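Local atomic coordinates of RTX-adhesin (Marinomonas primoryensis, PDB entry 5IRB), a protein that binds calcium and, as a very large cell-surface adhesin, attaches its Antarctic bacterium to diatoms and ice, this chain being a three-domain piece of it. Residues D247-E261 with D281-S295. Numbering follows the deposited sequence.
With CA (calcium ion), chain L.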
loop_
_atom_site.group_PDB
_atom_site.type_symbol
_atom_site.label_atom_id
_atom_site.label_comp_id
_atom_site.label_asym_id
_atom_site.label_seq_id
_atom_site.Cartn_x
_atom_site.Cartn_y
_atom_site.Cartn_z
ATOM N N ASP A 247 17.987 27.608 8.528
ATOM C CA ASP A 247 18.697 26.442 8.022
ATOM C C ASP A 247 20.127 26.727 7.586
ATOM O O ASP A 247 20.764 25.883 6.953
ATOM C CB ASP A 247 17.918 25.851 6.848
ATOM C CG ASP A 247 16.684 25.134 7.301
ATOM O OD1 ASP A 247 16.748 24.432 8.336
ATOM O OD2 ASP A 247 15.645 25.350 6.666
ATOM N N ILE A 248 20.641 27.906 7.924
ATOM C CA ILE A 248 22.025 28.224 7.579
ATOM C C ILE A 248 22.960 27.242 8.289
ATOM O O ILE A 248 22.789 26.949 9.477
ATOM C CB ILE A 248 22.406 29.692 7.947
ATOM C CG1 ILE A 248 21.591 30.684 7.111
ATOM C CG2 ILE A 248 23.897 29.923 7.754
ATOM C CD1 ILE A 248 21.830 32.169 7.460
ATOM N N ALA A 249 23.958 26.736 7.572
ATOM C CA ALA A 249 24.834 25.736 8.155
ATOM C C ALA A 249 26.277 25.940 7.714
ATOM O O ALA A 249 26.522 26.493 6.646
ATOM C CB ALA A 249 24.363 24.349 7.766
ATOM N N GLU A 250 27.218 25.498 8.540
ATOM C CA GLU A 250 28.625 25.431 8.143
ATOM C C GLU A 250 28.762 24.820 6.759
ATOM O O GLU A 250 28.165 23.791 6.485
ATOM C CB GLU A 250 29.442 24.605 9.133
ATOM C CG GLU A 250 30.938 24.595 8.819
ATOM C CD GLU A 250 31.726 23.711 9.757
ATOM O OE1 GLU A 250 31.114 23.125 10.676
ATOM O OE2 GLU A 250 32.964 23.624 9.590
ATOM N N GLY A 251 29.550 25.444 5.888
ATOM C CA GLY A 251 29.708 24.939 4.534
ATOM C C GLY A 251 28.793 25.570 3.504
ATOM O O GLY A 251 29.027 25.423 2.295
ATOM N N ASP A 252 27.756 26.270 3.957
ATOM C CA ASP A 252 26.875 26.961 3.029
ATOM C C ASP A 252 27.654 27.977 2.187
ATOM O O ASP A 252 28.600 28.605 2.667
ATOM C CB ASP A 252 25.753 27.664 3.793
ATOM C CG ASP A 252 24.607 26.722 4.158
ATOM O OD1 ASP A 252 24.679 25.526 3.797
ATOM O OD2 ASP A 252 23.637 27.197 4.806
ATOM N N THR A 253 27.215 28.188 0.953
ATOM C CA THR A 253 27.896 29.127 0.065
ATOM C C THR A 253 27.463 30.548 0.362
ATOM O O THR A 253 26.268 30.813 0.526
ATOM C CB THR A 253 27.623 28.804 -1.409
ATOM O OG1 THR A 253 28.184 27.522 -1.716
ATOM C CG2 THR A 253 28.256 29.871 -2.327
ATOM N N VAL A 254 28.452 31.446 0.441
ATOM C CA VAL A 254 28.213 32.871 0.563
ATOM C C VAL A 254 28.617 33.538 -0.747
ATOM O O VAL A 254 29.738 33.375 -1.218
ATOM C CB VAL A 254 29.024 33.517 1.716
ATOM C CG1 VAL A 254 28.504 34.913 1.977
ATOM C CG2 VAL A 254 28.941 32.668 2.995
ATOM N N THR A 255 27.698 34.276 -1.347
ATOM C CA THR A 255 27.956 34.887 -2.641
ATOM C C THR A 255 27.837 36.388 -2.515
ATOM O O THR A 255 26.862 36.878 -1.959
ATOM C CB THR A 255 26.985 34.364 -3.703
ATOM O OG1 THR A 255 27.150 32.947 -3.816
ATOM C CG2 THR A 255 27.257 35.018 -5.069
ATOM N N LEU A 256 28.851 37.095 -3.011
ATOM C CA LEU A 256 28.869 38.557 -3.080
ATOM C C LEU A 256 29.078 39.023 -4.513
ATOM O O LEU A 256 30.009 38.561 -5.168
ATOM C CB LEU A 256 30.010 39.130 -2.224
ATOM C CG LEU A 256 29.952 39.193 -0.702
ATOM C CD1 LEU A 256 29.931 37.823 -0.106
ATOM C CD2 LEU A 256 31.175 39.957 -0.193
ATOM N N GLU A 257 28.216 39.908 -5.008
ATOM C CA GLU A 257 28.441 40.536 -6.312
ATOM C C GLU A 257 28.808 42.010 -6.109
ATOM O O GLU A 257 28.014 42.818 -5.614
ATOM C CB GLU A 257 27.244 40.338 -7.237
ATOM C CG GLU A 257 27.089 38.849 -7.608
ATOM C CD GLU A 257 25.660 38.412 -7.905
ATOM O OE1 GLU A 257 24.722 39.223 -7.727
ATOM O OE2 GLU A 257 25.477 37.234 -8.309
ATOM N N ILE A 258 30.056 42.317 -6.443
ATOM C CA ILE A 258 30.640 43.634 -6.252
ATOM C C ILE A 258 31.244 44.135 -7.542
ATOM O O ILE A 258 32.102 43.472 -8.124
ATOM C CB ILE A 258 31.738 43.606 -5.177
ATOM C CG1 ILE A 258 31.222 42.924 -3.908
ATOM C CG2 ILE A 258 32.251 45.037 -4.893
ATOM C CD1 ILE A 258 32.262 42.741 -2.834
ATOM N N ASN A 259 30.774 45.292 -7.993
ATOM C CA ASN A 259 31.250 45.888 -9.227
ATOM C C ASN A 259 31.196 44.926 -10.422
ATOM O O ASN A 259 32.100 44.901 -11.266
ATOM C CB ASN A 259 32.674 46.416 -9.022
ATOM C CG ASN A 259 33.106 47.346 -10.130
ATOM O OD1 ASN A 259 32.276 48.007 -10.751
ATOM N ND2 ASN A 259 34.406 47.397 -10.389
ATOM N N GLY A 260 30.109 44.165 -10.518
ATOM C CA GLY A 260 29.980 43.207 -11.598
ATOM C C GLY A 260 30.784 41.928 -11.411
ATOM O O GLY A 260 30.730 41.040 -12.260
ATOM N N GLU A 261 31.542 41.823 -10.323
ATOM C CA GLU A 261 32.362 40.630 -10.110
ATOM C C GLU A 261 31.722 39.735 -9.059
ATOM O O GLU A 261 31.164 40.215 -8.070
ATOM C CB GLU A 261 33.789 41.000 -9.675
ATOM C CG GLU A 261 34.634 41.675 -10.746
ATOM C CD GLU A 261 34.924 40.778 -11.945
ATOM O OE1 GLU A 261 34.791 39.537 -11.812
ATOM O OE2 GLU A 261 35.285 41.327 -13.018
ATOM N N ASP A 281 37.385 46.912 -7.004
ATOM C CA ASP A 281 35.962 46.621 -7.050
ATOM C C ASP A 281 35.194 47.339 -5.946
ATOM O O ASP A 281 34.118 47.884 -6.177
ATOM C CB ASP A 281 35.737 45.116 -6.975
ATOM C CG ASP A 281 36.151 44.418 -8.252
ATOM O OD1 ASP A 281 36.105 45.088 -9.311
ATOM O OD2 ASP A 281 36.477 43.207 -8.211
ATOM N N LEU A 282 35.747 47.351 -4.743
ATOM C CA LEU A 282 35.075 48.027 -3.644
ATOM C C LEU A 282 35.072 49.532 -3.874
ATOM O O LEU A 282 34.130 50.220 -3.468
ATOM C CB LEU A 282 35.734 47.690 -2.305
ATOM C CG LEU A 282 35.587 46.218 -1.919
ATOM C CD1 LEU A 282 36.614 45.809 -0.872
ATOM C CD2 LEU A 282 34.177 45.940 -1.442
ATOM N N ALA A 283 36.128 50.035 -4.518
ATOM C CA ALA A 283 36.218 51.447 -4.902
ATOM C C ALA A 283 35.136 51.887 -5.886
ATOM O O ALA A 283 34.710 53.034 -5.871
ATOM C CB ALA A 283 37.594 51.748 -5.489
ATOM N N ALA A 284 34.668 50.973 -6.724
ATOM C CA ALA A 284 33.716 51.346 -7.766
ATOM C C ALA A 284 32.284 51.105 -7.317
ATOM O O ALA A 284 31.342 51.685 -7.853
ATOM C CB ALA A 284 34.001 50.584 -9.041
ATOM N N ASP A 285 32.130 50.262 -6.312
ATOM C CA ASP A 285 30.809 49.802 -5.918
ATOM C C ASP A 285 30.638 49.937 -4.408
ATOM O O ASP A 285 31.065 49.073 -3.642
ATOM C CB ASP A 285 30.570 48.357 -6.363
ATOM C CG ASP A 285 29.142 47.929 -6.130
ATOM O OD1 ASP A 285 28.408 48.796 -5.611
ATOM O OD2 ASP A 285 28.758 46.771 -6.415
ATOM N N THR A 286 29.937 50.990 -4.002
ATOM C CA THR A 286 29.850 51.369 -2.593
ATOM C C THR A 286 28.739 50.691 -1.773
ATOM O O THR A 286 28.534 51.037 -0.603
ATOM C CB THR A 286 29.681 52.883 -2.476
ATOM O OG1 THR A 286 28.549 53.291 -3.248
ATOM C CG2 THR A 286 30.923 53.603 -3.014
ATOM N N ALA A 287 28.018 49.741 -2.373
ATOM C CA ALA A 287 26.978 49.002 -1.646
ATOM C C ALA A 287 26.742 47.637 -2.285
ATOM O O ALA A 287 26.728 47.540 -3.494
ATOM C CB ALA A 287 25.688 49.789 -1.603
ATOM N N PHE A 288 26.601 46.579 -1.491
ATOM C CA PHE A 288 26.403 45.258 -2.082
ATOM C C PHE A 288 25.755 44.311 -1.093
ATOM O O PHE A 288 25.706 44.584 0.111
ATOM C CB PHE A 288 27.735 44.697 -2.584
ATOM C CG PHE A 288 28.746 44.497 -1.501
ATOM C CD1 PHE A 288 28.705 43.381 -0.685
ATOM C CD2 PHE A 288 29.702 45.473 -1.251
ATOM C CE1 PHE A 288 29.626 43.213 0.332
ATOM C CE2 PHE A 288 30.627 45.315 -0.238
ATOM C CZ PHE A 288 30.597 44.201 0.562
ATOM N N ASP A 289 25.250 43.196 -1.610
ATOM C CA ASP A 289 24.605 42.196 -0.787
ATOM C C ASP A 289 25.505 40.988 -0.602
ATOM O O ASP A 289 26.278 40.621 -1.497
ATOM C CB ASP A 289 23.288 41.731 -1.426
ATOM C CG ASP A 289 22.194 42.760 -1.287
ATOM O OD1 ASP A 289 22.320 43.637 -0.409
ATOM O OD2 ASP A 289 21.215 42.702 -2.054
ATOM N N ALA A 290 25.391 40.357 0.556
ATOM C CA ALA A 290 25.983 39.056 0.742
ATOM C C ALA A 290 24.807 38.078 0.798
ATOM O O ALA A 290 23.864 38.276 1.577
ATOM C CB ALA A 290 26.834 39.008 2.018
ATOM N N VAL A 291 24.848 37.047 -0.040
ATOM C CA VAL A 291 23.742 36.084 -0.116
ATOM C C VAL A 291 24.184 34.682 0.288
ATOM O O VAL A 291 25.133 34.144 -0.274
ATOM C CB VAL A 291 23.123 36.030 -1.517
ATOM C CG1 VAL A 291 21.930 35.035 -1.559
ATOM C CG2 VAL A 291 22.658 37.405 -1.925
ATOM N N VAL A 292 23.537 34.122 1.303
ATOM C CA VAL A 292 23.849 32.757 1.741
ATOM C C VAL A 292 22.777 31.782 1.237
ATOM O O VAL A 292 21.578 32.036 1.365
ATOM C CB VAL A 292 23.992 32.672 3.259
ATOM C CG1 VAL A 292 24.128 31.208 3.731
ATOM C CG2 VAL A 292 25.213 33.520 3.700
ATOM N N THR A 293 23.229 30.708 0.593
ATOM C CA THR A 293 22.342 29.679 0.056
ATOM C C THR A 293 22.322 28.485 1.013
ATOM O O THR A 293 23.364 27.887 1.288
ATOM C CB THR A 293 22.759 29.225 -1.343
ATOM O OG1 THR A 293 22.596 30.318 -2.258
ATOM C CG2 THR A 293 21.870 28.035 -1.813
ATOM N N SER A 294 21.142 28.181 1.555
ATOM C CA SER A 294 21.007 27.051 2.458
ATOM C C SER A 294 19.977 26.014 1.994
ATOM O O SER A 294 19.244 26.210 1.035
ATOM C CB SER A 294 20.651 27.544 3.857
ATOM O OG SER A 294 21.590 28.523 4.329
ATOM N N SER A 295 19.941 24.897 2.702
ATOM C CA SER A 295 18.955 23.872 2.425
ATOM C C SER A 295 18.622 23.116 3.709
ATOM O O SER A 295 19.429 23.076 4.636
ATOM C CB SER A 295 19.479 22.959 1.313
ATOM O OG SER A 295 20.609 22.267 1.792
HETATM CA CA CA L . 26.511 47.620 -5.769
HETATM O O HOH W 1 22.029 24.739 4.944
HETATM O O HOH W 2 25.049 26.649 -0.079
HETATM O O HOH W 3 24.746 32.228 -2.264
HETATM O O HOH W 4 25.133 43.159 -4.830
HETATM O O HOH W 5 26.715 45.220 -6.320
#
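Ile-258 reaches from its strand over Phe-288 and against the helix that carries Asp-281 and Leu-282. Its CB sends CG2, anti to the backbone N, toward the carbonyl O of Asp-281 at 3.6 Å. CG1, anti to the carbonyl carbon (chi1 -50°), runs over the ring and lies 3.8 Å from Phe-288 CG. At the tip, CD1 stands over the centre of the Phe-288 ring, a CH-pi contact 3.9 Å from the centroid, and also meets Leu-282 CD2. Isoleucine suits the place because its beta branch lets one arm meet the helix while the other lies over the ring. The two antiparallel strands, 253-258 and 287-295, are neighbours in a five-stranded sheet of a beta-sandwich domain, the last of three strung along the chain. Val-254, Leu-256, Ala-290 and Val-292 face its core, where strands 236-244 and 272-278 cover them, while Thr-255 and Val-291, joined by a reciprocal pair of backbone bonds, turn to the other face. Beyond the strand, Asn-259 and Gly-260, both at positive phi, which these two residues accept more readily than most, form the centre of a type I' turn. Asn-259 N points its hydrogen almost straight (177°) at the anti lone pair of Asp-285 OD2, 3.0 Å away. That carboxylate holds calcium through both oxygens, Ala-287 O and a water adding further ligands, a bond consistent with the turn helping to orient the chelating carboxylate. The Asn-259 amide, ND2, bonds Asp-281 OD1 at 3.1 Å, and Tyr-263 takes the other carboxylate oxygen.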